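Local coordinates for protein mevalonate kinase, putative (Leishmania major, PDB 2HFS) that probably phosphorylates (R)-mevalonate with ATP to give (R)-5-phosphomevalonate, an early step of isoprenoid and sterol biosynthesis, at residues I79-L84 / S117-F122. Sequence-based numbering, arbitrary orientation.
Sequences IKAHQL and SDVVAF
Asp118 is where segment 117-122 first reaches across to 79-84, and it does so by a hydrogen bond to the His82 ring. NE2 of His82 donates a hydrogen bond to OD1 of Asp118 over 2.9 Å, almost straight at 176°. The oxygen lies in the plane of the imidazole, while the donor reaches it on its syn side, lifted from the carboxylate plane; the two flat groups stand nearly perpendicular, 83° apart. Having CG anti to the backbone N carries the carboxylate out to the ring edge. Its other oxygen, OD2, is hydrogen-bonded by Gln78, just ahead of 79-84 on the same helix, and by Tyr150.

One residue on, Val119 supplies an apolar touch: its CG1 comes to 4.0 Å from CB of Ala81. Here the backbones are near each other, with the CA atoms of His82 and Val119 6.9 Å apart. A turn after Asp118, Phe122 slides its CD2-CE2 side along His82. CD2 of Phe122 lies 3.6 Å from CD2 of His82, and the ring planes are inclined at 54°. CE2 of Phe122 meets the carbonyl O of His82 at 3.4 Å, the oxygen approaching the phenyl edge in plane. Met100 of strand 97-103 touches His82, Asp118 and Phe122 alike.

The contact thus joins helices 70-88 and 114-130 within the GHMP kinase N-terminal region, their local axes 10.3 Å apart and running roughly parallel at a modest tilt. Asp118 and Phe122 together fix the turn of the imidazole, one by a directed bond and the other by van der Waals contact. With hydrogen bonds to His82, Gln78 and Tyr150, the buried carboxylate is probably ionised; it would polarise the imidazole, favour a proton on NE2 and perhaps raise the ring's pKa, though the bond alone does not establish a charged histidine.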
loop_
_atom_site.group_PDB
_atom_site.type_symbol
_atom_site.label_atom_id
_atom_site.label_comp_id
_atom_site.label_asym_id
_atom_site.label_seq_id
_atom_site.Cartn_x
_atom_site.Cartn_y
_atom_site.Cartn_z
ATOM N N ILE A 79 7.967 7.131 15.532
ATOM C CA ILE A 79 8.804 8.147 16.138
ATOM C C ILE A 79 10.033 8.423 15.261
ATOM O O ILE A 79 10.361 9.571 14.965
ATOM C CB ILE A 79 9.225 7.699 17.564
ATOM C CG1 ILE A 79 7.993 7.651 18.495
ATOM C CG2 ILE A 79 10.313 8.591 18.104
ATOM C CD1 ILE A 79 8.301 7.388 19.957
ATOM N N LYS A 80 10.714 7.366 14.851
ATOM C CA LYS A 80 11.892 7.525 13.998
ATOM C C LYS A 80 11.506 8.097 12.632
ATOM O O LYS A 80 12.183 8.989 12.116
ATOM C CB LYS A 80 12.646 6.205 13.840
ATOM C CG LYS A 80 13.353 5.722 15.110
ATOM C CD LYS A 80 14.159 4.442 14.846
ATOM N N ALA A 81 10.405 7.584 12.073
ATOM C CA ALA A 81 9.897 8.005 10.768
ATOM C C ALA A 81 9.604 9.506 10.728
ATOM O O ALA A 81 10.058 10.221 9.833
ATOM C CB ALA A 81 8.624 7.206 10.422
ATOM N N HIS A 82 8.843 9.978 11.707
ATOM C CA HIS A 82 8.478 11.390 11.773
ATOM C C HIS A 82 9.702 12.294 11.932
ATOM O O HIS A 82 9.761 13.382 11.342
ATOM C CB HIS A 82 7.495 11.634 12.905
ATOM C CG HIS A 82 6.124 11.119 12.625
ATOM N ND1 HIS A 82 5.155 11.027 13.596
ATOM C CD2 HIS A 82 5.558 10.668 11.479
ATOM C CE1 HIS A 82 4.046 10.549 13.062
ATOM N NE2 HIS A 82 4.264 10.324 11.776
ATOM N N GLN A 83 10.669 11.854 12.734
ATOM C CA GLN A 83 11.865 12.645 12.957
ATOM C C GLN A 83 12.690 12.731 11.676
ATOM O O GLN A 83 13.261 13.774 11.368
ATOM C CB GLN A 83 12.688 12.120 14.144
ATOM C CG GLN A 83 13.803 13.084 14.570
ATOM C CD GLN A 83 13.254 14.445 14.972
ATOM O OE1 GLN A 83 12.422 14.535 15.870
ATOM N NE2 GLN A 83 13.711 15.498 14.304
ATOM N N LEU A 84 12.717 11.640 10.917
ATOM C CA LEU A 84 13.399 11.618 9.617
ATOM C C LEU A 84 12.850 12.673 8.667
ATOM O O LEU A 84 13.607 13.363 7.964
ATOM C CB LEU A 84 13.256 10.240 8.997
ATOM C CG LEU A 84 14.338 9.292 9.542
ATOM C CD1 LEU A 84 14.089 7.884 9.097
ATOM C CD2 LEU A 84 15.716 9.772 9.086
ATOM N N SER A 117 1.469 6.040 3.963
ATOM C CA SER A 117 0.326 6.988 4.000
ATOM C C SER A 117 0.518 7.995 5.114
ATOM O O SER A 117 0.214 9.187 4.937
ATOM C CB SER A 117 -1.025 6.281 4.175
ATOM O OG SER A 117 -1.082 5.056 3.452
ATOM N N ASP A 118 1.030 7.494 6.242
ATOM C CA ASP A 118 1.410 8.310 7.411
ATOM C C ASP A 118 2.441 9.370 7.024
ATOM O O ASP A 118 2.154 10.579 7.138
ATOM C CB ASP A 118 1.911 7.379 8.523
ATOM C CG ASP A 118 2.300 8.104 9.819
ATOM O OD1 ASP A 118 2.213 9.349 9.915
ATOM O OD2 ASP A 118 2.699 7.467 10.808
ATOM N N VAL A 119 3.617 8.945 6.549
ATOM C CA VAL A 119 4.674 9.919 6.228
ATOM C C VAL A 119 4.300 10.809 5.047
ATOM O O VAL A 119 4.733 11.949 4.998
ATOM C CB VAL A 119 6.110 9.324 6.061
ATOM C CG1 VAL A 119 6.661 8.870 7.417
ATOM C CG2 VAL A 119 6.157 8.165 5.042
ATOM N N VAL A 120 3.465 10.314 4.127
ATOM C CA VAL A 120 3.025 11.177 3.030
ATOM C C VAL A 120 2.148 12.303 3.575
ATOM O O VAL A 120 2.421 13.484 3.330
ATOM C CB VAL A 120 2.319 10.397 1.900
ATOM C CG1 VAL A 120 1.590 11.337 0.953
ATOM C CG2 VAL A 120 3.351 9.548 1.121
ATOM N N ALA A 121 1.118 11.941 4.342
ATOM C CA ALA A 121 0.199 12.934 4.904
ATOM C C ALA A 121 0.959 13.980 5.728
ATOM O O ALA A 121 0.718 15.194 5.596
ATOM C CB ALA A 121 -0.865 12.236 5.754
ATOM N N PHE A 122 1.894 13.505 6.543
ATOM C CA PHE A 122 2.759 14.354 7.371
ATOM C C PHE A 122 3.579 15.355 6.540
ATOM O O PHE A 122 3.593 16.545 6.850
ATOM C CB PHE A 122 3.676 13.446 8.223
ATOM C CG PHE A 122 4.491 14.177 9.265
ATOM C CD1 PHE A 122 3.991 15.290 9.927
ATOM C CD2 PHE A 122 5.778 13.728 9.573
ATOM C CE1 PHE A 122 4.775 15.960 10.911
ATOM C CE2 PHE A 122 6.562 14.374 10.545
ATOM C CZ PHE A 122 6.057 15.485 11.216
#